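Local structure of Lon211 (Mycobacterium tuberculosis, 6VBK) at residues L17-G22 / V66-R71; V24-V29 / L171-G176; D33-G38 / G93-A98. The protein is the N-terminal domain of the ATP-dependent Lon protease, a region that in this family probably recognises and binds protein substrates before their unfolding and degradation. One frame throughout, in Å; residues are numbered along the deposited sequence.

In the fold
From the N terminus, strand 9-19 runs into interaction 1, where 17-22 pairs with 66-71 and closes a loop holding strand 29-33 and helix 38-50. A few residues on, the turn in 24-29 makes interaction 2 with the distant 171-176, joining the beta-rich part of the domain to its helical C-terminal part. Next, 33-38 meets 93-98 in interaction 3, tying the start of helix 38-50 to the start of strand 96-112. Interaction 1 crosses both others along the chain, whereas interaction 3 falls wholly within the span of interaction 2. Interactions 1 and 2 touch through Val24, which packs on Leu19 and Leu68.

Interaction 1: L17-G22 / V66-R71; sequences LPLEDG and VLLVPR
Four backbone hydrogen bonds zip 17-22 to 66-71, and Leu17 and Leu19 use both their N-H and their C=O in them. Leu17 N gives to Leu67 O at 2.8 Å, nearly straight, and Leu17 O takes the N-H of Val69. Two residues on the pattern repeats: Leu19 N donates to Val69 O at 3.0 Å, and Leu19 O receives Arg71 N. Every donor stands above the plane of the carbonyl it meets. Pro18, which lacks an N-H, lies between the two bonding leucines, and its CA-H points instead at Val69 O, already an acceptor for Leu19; Pro70 likewise falls between the bonded Val69 and Arg71. This is a parallel pairing within the mixed sheet of the Lon substrate-binding domain, a member of the PUA clan, and the two short strands diverge by 28°. On the face bearing Leu17, Leu68 and Leu19, the leucines interlock: Leu17, its CG anti to the backbone N, lies alongside Leu68 and brings CD1 to 3.9 Å from Val66 CG2, while Leu19 crosses Leu68 obliquely, with its CD1 against Leu68 CB. Helix 38-50 packs on Leu17 through Val40 and Ile44. Arg71, in the loop just past the strand, reaches back to Pro18 on the other face; its chain is extended until it bends at chi3 (83°), laying the guanidinium over the proline. Pro18 CB sits 3.8 Å from Arg71 CZ, above the centre of that flat group. Glu20 comes to the guanidinium edge, its carboxylate turned 68° from the guanidinium plane, and Glu20 OE1 makes only a long salt bridge of 3.7 Å to Arg71 NH1. The stronger partner of that nitrogen is Glu39 on helix 38-50, while Arg71 NH2 has a weak hydrogen bond to Tyr76 OH.

Interaction 2: V24-V29 / L171-G176; sequences VLPGMV and LADNSG
Residues 25-28 fold into a type II beta turn, closed by Met28 N giving to Leu25 O at 3.1 Å, with Gly27 at its third position on a positive phi of 95°. Facing it, 171-176 runs from helix into a 3-10 segment, in which Ser175 N and Ser175 OG both donate to Ala172 O. The hydroxyl bond is the shorter, with Ser175 OG 2.6 Å from Ala172 O and almost on the C=O axis. The backbones come nearest at Leu25 and Asp173. Leu25, CG anti to its carbonyl carbon, lies against Asp173, and its CD1 reaches 3.3 Å from Asp173 O. Met28 reaches the same carbonyl by another route: its chain runs out extended through chi2 (173°) and then bends at chi3 (59°), so that SD lies 3.6 Å from Gly176 CA and CE comes against Gly176 C. Gly176 has no side chain, and the thioether packs directly on its CA. The same Met28 SD accepts a weak hydrogen bond from Leu25 N, which ties the thioether back onto its own turn. Asp173 CB packs against the turn, 3.2 Å from Pro26 O, and the proline ring crosses the carboxylate obliquely with CB, CG and CD near OD2. The charge itself is met from strand 96-112, where Arg105 forms a salt bridge with Asp173 OD1. Val189 and Leu190 of helix 183-191 pack on Leu25, helix 133-153 backs Leu171 and Ser175 through Tyr142, and backbone hydrogen bonds of Gly27 and Met28 with Gly102 hold the turn to strand 96-112, so that the contact wedges between the sheet and the C-terminal helices.

Interaction 3: D33-G38 / G93-A98; sequences DLSENG and GGEPGA
Asp33 OD1 is gripped twice from its own segment, by Ser35 N at 3.1 Å and by Ser35 OG at 2.7 Å. Both donors approach from above the carboxylate plane, and the bond from the backbone N makes an Asx turn, with Asp33 CG anti to its own N (chi1 -173°). Ser35 OG takes the crowded position between backbone N and carbonyl carbon (chi1 62°), which lets it join its N-H on the one oxygen. Glu95 crosses the aspartate at about a right angle, its CB 3.2 Å from Asp33 OD1; its chain then bends at chi2 (84°), and the two carboxylates stay apart, Asp33 OD2 being 5.0 Å from Glu95 OE2. The backbones meet where Asp33 and Gly97 form an antiparallel non-hydrogen-bonded pair, flanked by a short bond from Leu34 N to Pro96 O, 2.7 Å long and in the carbonyl plane. The Pro96 ring lies against Ser35, CD 3.7 Å from Ser35 CB. Leu34 points toward 93-98, its CD1 near Ala98 CB, and Val40 and Ile44 of helix 38-50 pack on it. The type II turn 34-37 then leads to Asn37, the N-cap of that helix. With a second carboxylate nearby but not in contact, the two Ser35 donors probably help to keep Asp33 ionised.

Interaction 1: L17-G22 / V66-R71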
# COMPACT_ATOMS: atom_id res chain seq x y z
N LEU B 17 -16.84 -4.19 -10.73
CA LEU B 17 -17.93 -4.98 -11.37
C LEU B 17 -19.12 -4.91 -10.41
O LEU B 17 -19.11 -5.64 -9.41
CB LEU B 17 -17.47 -6.42 -11.60
CG LEU B 17 -18.26 -7.19 -12.65
CD1 LEU B 17 -17.47 -8.38 -13.17
CD2 LEU B 17 -19.60 -7.64 -12.09
N PRO B 18 -20.08 -3.99 -10.62
CA PRO B 18 -21.21 -3.83 -9.71
C PRO B 18 -22.20 -5.00 -9.72
O PRO B 18 -22.48 -5.52 -10.78
CB PRO B 18 -21.90 -2.57 -10.24
CG PRO B 18 -21.57 -2.56 -11.71
CD PRO B 18 -20.15 -3.09 -11.77
N LEU B 19 -22.68 -5.37 -8.54
CA LEU B 19 -23.68 -6.46 -8.37
C LEU B 19 -24.98 -5.84 -7.85
O LEU B 19 -25.02 -5.44 -6.68
CB LEU B 19 -23.13 -7.48 -7.37
CG LEU B 19 -21.73 -8.02 -7.68
CD1 LEU B 19 -21.24 -8.93 -6.56
CD2 LEU B 19 -21.73 -8.76 -9.01
N GLU B 20 -25.99 -5.72 -8.72
CA GLU B 20 -27.29 -5.12 -8.33
C GLU B 20 -27.92 -5.97 -7.23
O GLU B 20 -28.40 -5.40 -6.23
CB GLU B 20 -28.23 -5.10 -9.53
CG GLU B 20 -27.68 -4.36 -10.74
CD GLU B 20 -28.16 -2.93 -10.90
OE1 GLU B 20 -28.08 -2.16 -9.92
OE2 GLU B 20 -28.62 -2.59 -12.00
N ASP B 21 -27.89 -7.30 -7.40
CA ASP B 21 -28.48 -8.22 -6.40
C ASP B 21 -27.49 -9.35 -6.10
O ASP B 21 -26.92 -9.91 -7.05
CB ASP B 21 -29.86 -8.73 -6.84
CG ASP B 21 -31.00 -7.86 -6.34
OD1 ASP B 21 -30.79 -7.14 -5.34
OD2 ASP B 21 -32.09 -7.92 -6.94
N GLY B 22 -27.33 -9.69 -4.82
CA GLY B 22 -26.43 -10.77 -4.39
C GLY B 22 -25.06 -10.24 -4.03
O GLY B 22 -24.60 -9.29 -4.69
N VAL B 66 -11.24 -8.66 -11.16
CA VAL B 66 -12.25 -7.63 -11.00
C VAL B 66 -12.54 -7.44 -9.51
O VAL B 66 -12.19 -8.28 -8.68
CB VAL B 66 -13.55 -7.95 -11.76
CG1 VAL B 66 -13.29 -8.07 -13.25
CG2 VAL B 66 -14.18 -9.23 -11.22
N LEU B 67 -13.19 -6.33 -9.19
CA LEU B 67 -13.63 -6.03 -7.83
C LEU B 67 -15.15 -6.12 -7.80
O LEU B 67 -15.84 -5.24 -8.32
CB LEU B 67 -13.14 -4.66 -7.38
CG LEU B 67 -13.37 -4.36 -5.90
CD1 LEU B 67 -12.72 -5.43 -5.02
CD2 LEU B 67 -12.83 -2.98 -5.54
N LEU B 68 -15.66 -7.19 -7.19
CA LEU B 68 -17.10 -7.42 -7.10
C LEU B 68 -17.64 -6.60 -5.93
O LEU B 68 -17.41 -6.94 -4.76
CB LEU B 68 -17.38 -8.91 -6.91
CG LEU B 68 -16.69 -9.82 -7.93
CD1 LEU B 68 -16.67 -11.25 -7.43
CD2 LEU B 68 -17.38 -9.75 -9.28
N VAL B 69 -18.36 -5.53 -6.24
CA VAL B 69 -18.84 -4.57 -5.25
C VAL B 69 -20.36 -4.59 -5.25
O VAL B 69 -20.99 -4.36 -6.28
CB VAL B 69 -18.32 -3.15 -5.53
CG1 VAL B 69 -18.68 -2.23 -4.37
CG2 VAL B 69 -16.82 -3.17 -5.77
N PRO B 70 -21.09 -4.86 -4.02
CA PRO B 70 -22.69 -4.94 -3.48
C PRO B 70 -23.25 -3.52 -3.63
O PRO B 70 -22.97 -2.72 -2.77
CB PRO B 70 -22.61 -5.41 -2.03
CG PRO B 70 -21.26 -6.07 -1.97
CD PRO B 70 -20.37 -5.14 -2.77
N ARG B 71 -23.94 -3.23 -4.74
CA ARG B 71 -24.50 -1.87 -4.93
C ARG B 71 -26.00 -1.94 -5.21
O ARG B 71 -26.38 -2.58 -6.21
CB ARG B 71 -23.82 -1.17 -6.11
CG ARG B 71 -24.50 0.12 -6.53
CD ARG B 71 -24.06 0.64 -7.88
NE ARG B 71 -24.75 0.01 -9.00
CZ ARG B 71 -24.44 0.22 -10.28
NH1 ARG B 71 -25.12 -0.40 -11.23
NH2 ARG B 71 -23.46 1.04 -10.59

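Interaction 2: V24-V29 / L171-G176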
# COMPACT_ATOMS: atom_id res chain seq x y z
N VAL B 24 -20.95 -11.43 -3.47
CA VAL B 24 -19.95 -12.51 -3.67
C VAL B 24 -18.91 -12.40 -2.56
O VAL B 24 -18.19 -11.38 -2.52
CB VAL B 24 -19.30 -12.43 -5.07
CG1 VAL B 24 -18.27 -13.53 -5.26
CG2 VAL B 24 -20.35 -12.48 -6.17
N LEU B 25 -18.86 -13.39 -1.68
CA LEU B 25 -17.90 -13.40 -0.58
C LEU B 25 -16.68 -14.21 -0.96
O LEU B 25 -16.72 -15.03 -1.88
CB LEU B 25 -18.55 -13.98 0.68
CG LEU B 25 -19.74 -13.20 1.23
CD1 LEU B 25 -20.33 -13.89 2.45
CD2 LEU B 25 -19.33 -11.77 1.58
N PRO B 26 -15.55 -13.99 -0.28
CA PRO B 26 -14.36 -14.82 -0.55
C PRO B 26 -14.66 -16.29 -0.34
O PRO B 26 -15.31 -16.69 0.63
CB PRO B 26 -13.34 -14.30 0.46
CG PRO B 26 -13.75 -12.88 0.71
CD PRO B 26 -15.25 -12.89 0.65
N GLY B 27 -14.18 -17.11 -1.28
CA GLY B 27 -14.43 -18.54 -1.25
C GLY B 27 -15.61 -19.00 -2.07
O GLY B 27 -15.79 -20.21 -2.24
N MET B 28 -16.42 -18.08 -2.60
CA MET B 28 -17.58 -18.43 -3.40
C MET B 28 -17.23 -18.41 -4.89
O MET B 28 -16.32 -17.70 -5.32
CB MET B 28 -18.74 -17.47 -3.14
CG MET B 28 -19.30 -17.52 -1.72
SD MET B 28 -20.53 -16.23 -1.42
CE MET B 28 -21.76 -16.61 -2.67
N VAL B 29 -17.97 -19.19 -5.66
CA VAL B 29 -17.84 -19.21 -7.12
C VAL B 29 -19.25 -19.13 -7.70
O VAL B 29 -20.11 -19.95 -7.35
CB VAL B 29 -17.09 -20.45 -7.62
CG1 VAL B 29 -17.64 -21.73 -7.00
CG2 VAL B 29 -17.14 -20.53 -9.14
N LEU B 171 -15.87 -20.91 6.33
CA LEU B 171 -17.17 -21.38 6.79
C LEU B 171 -18.16 -20.23 6.91
O LEU B 171 -19.33 -20.37 6.52
CB LEU B 171 -17.02 -22.10 8.13
CG LEU B 171 -18.31 -22.48 8.86
CD1 LEU B 171 -19.09 -23.52 8.07
CD2 LEU B 171 -18.00 -22.98 10.26
N ALA B 172 -17.72 -19.10 7.46
CA ALA B 172 -18.62 -17.96 7.61
C ALA B 172 -18.99 -17.36 6.26
O ALA B 172 -20.15 -17.00 6.03
CB ALA B 172 -17.99 -16.90 8.51
N ASP B 173 -18.02 -17.27 5.35
CA ASP B 173 -18.27 -16.68 4.03
C ASP B 173 -19.12 -17.58 3.13
O ASP B 173 -19.62 -17.09 2.11
CB ASP B 173 -16.95 -16.36 3.35
CG ASP B 173 -16.27 -15.14 3.95
OD1 ASP B 173 -16.99 -14.28 4.50
OD2 ASP B 173 -15.03 -15.03 3.85
N ASN B 174 -19.29 -18.86 3.48
CA ASN B 174 -20.17 -19.72 2.70
C ASN B 174 -21.64 -19.36 2.87
O ASN B 174 -22.48 -19.85 2.11
CB ASN B 174 -19.94 -21.18 3.07
CG ASN B 174 -20.49 -22.15 2.03
OD1 ASN B 174 -21.59 -22.67 2.17
ND2 ASN B 174 -19.71 -22.39 0.97
N SER B 175 -21.97 -18.50 3.85
CA SER B 175 -23.33 -18.04 4.04
C SER B 175 -23.84 -17.18 2.88
O SER B 175 -25.04 -16.92 2.80
CB SER B 175 -23.44 -17.25 5.34
OG SER B 175 -22.52 -16.17 5.36
N GLY B 176 -22.95 -16.75 1.98
CA GLY B 176 -23.38 -16.01 0.81
C GLY B 176 -24.26 -16.81 -0.13
O GLY B 176 -24.99 -16.22 -0.94

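Interaction 3: D33-G38 / G93-A98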
# COMPACT_ATOMS: atom_id res chain seq x y z
N ASP B 33 -24.15 -13.11 -15.48
CA ASP B 33 -24.94 -12.95 -16.69
C ASP B 33 -24.50 -11.67 -17.39
O ASP B 33 -24.74 -10.56 -16.89
CB ASP B 33 -26.43 -12.92 -16.36
CG ASP B 33 -27.31 -12.92 -17.59
OD1 ASP B 33 -26.77 -12.95 -18.72
OD2 ASP B 33 -28.55 -12.88 -17.42
N LEU B 34 -23.85 -11.81 -18.55
CA LEU B 34 -23.34 -10.67 -19.30
C LEU B 34 -24.33 -10.16 -20.35
O LEU B 34 -23.98 -9.26 -21.12
CB LEU B 34 -22.01 -11.02 -19.98
CG LEU B 34 -20.93 -11.72 -19.16
CD1 LEU B 34 -19.63 -11.79 -19.94
CD2 LEU B 34 -20.72 -11.04 -17.82
N SER B 35 -25.54 -10.71 -20.40
CA SER B 35 -26.49 -10.37 -21.44
C SER B 35 -27.09 -8.99 -21.20
O SER B 35 -27.63 -8.72 -20.12
CB SER B 35 -27.59 -11.42 -21.52
OG SER B 35 -28.34 -11.47 -20.32
N GLU B 36 -26.99 -8.12 -22.20
CA GLU B 36 -27.59 -6.79 -22.16
C GLU B 36 -27.15 -6.02 -20.92
O GLU B 36 -27.91 -5.24 -20.34
CB GLU B 36 -29.12 -6.87 -22.24
CG GLU B 36 -29.64 -7.48 -23.53
CD GLU B 36 -31.13 -7.76 -23.48
OE1 GLU B 36 -31.86 -6.94 -22.89
OE2 GLU B 36 -31.56 -8.80 -24.02
N ASN B 37 -25.91 -6.24 -20.51
CA ASN B 37 -25.34 -5.63 -19.31
C ASN B 37 -23.99 -5.03 -19.70
O ASN B 37 -22.96 -5.71 -19.67
CB ASN B 37 -25.20 -6.65 -18.18
CG ASN B 37 -25.12 -6.00 -16.82
OD1 ASN B 37 -24.60 -4.89 -16.68
ND2 ASN B 37 -25.65 -6.68 -15.81
N GLY B 38 -24.01 -3.75 -20.09
CA GLY B 38 -22.79 -3.10 -20.53
C GLY B 38 -21.79 -2.88 -19.40
O GLY B 38 -20.58 -2.98 -19.61
N GLY B 93 -28.60 -21.36 -19.75
CA GLY B 93 -29.76 -20.69 -20.32
C GLY B 93 -29.53 -20.04 -21.66
O GLY B 93 -30.49 -19.55 -22.27
N GLY B 94 -28.30 -20.03 -22.16
CA GLY B 94 -27.98 -19.42 -23.43
C GLY B 94 -27.39 -18.03 -23.33
O GLY B 94 -26.97 -17.47 -24.36
N GLU B 95 -27.34 -17.46 -22.13
CA GLU B 95 -26.81 -16.11 -21.97
C GLU B 95 -25.29 -16.11 -22.10
O GLU B 95 -24.63 -17.09 -21.76
CB GLU B 95 -27.20 -15.55 -20.60
CG GLU B 95 -28.68 -15.61 -20.27
CD GLU B 95 -29.10 -16.95 -19.70
OE1 GLU B 95 -28.25 -17.86 -19.60
OE2 GLU B 95 -30.29 -17.10 -19.35
N PRO B 96 -24.72 -15.02 -22.61
CA PRO B 96 -23.26 -14.84 -22.49
C PRO B 96 -22.89 -14.70 -21.02
O PRO B 96 -23.48 -13.89 -20.30
CB PRO B 96 -23.00 -13.55 -23.28
CG PRO B 96 -24.31 -12.82 -23.25
CD PRO B 96 -25.37 -13.88 -23.27
N GLY B 97 -21.93 -15.51 -20.58
CA GLY B 97 -21.67 -15.64 -19.16
C GLY B 97 -20.19 -15.64 -18.84
O GLY B 97 -19.33 -15.73 -19.71
N ALA B 98 -19.92 -15.53 -17.54
CA ALA B 98 -18.58 -15.66 -16.99
C ALA B 98 -18.69 -16.30 -15.62
O ALA B 98 -19.71 -16.18 -14.94
CB ALA B 98 -17.88 -14.30 -16.90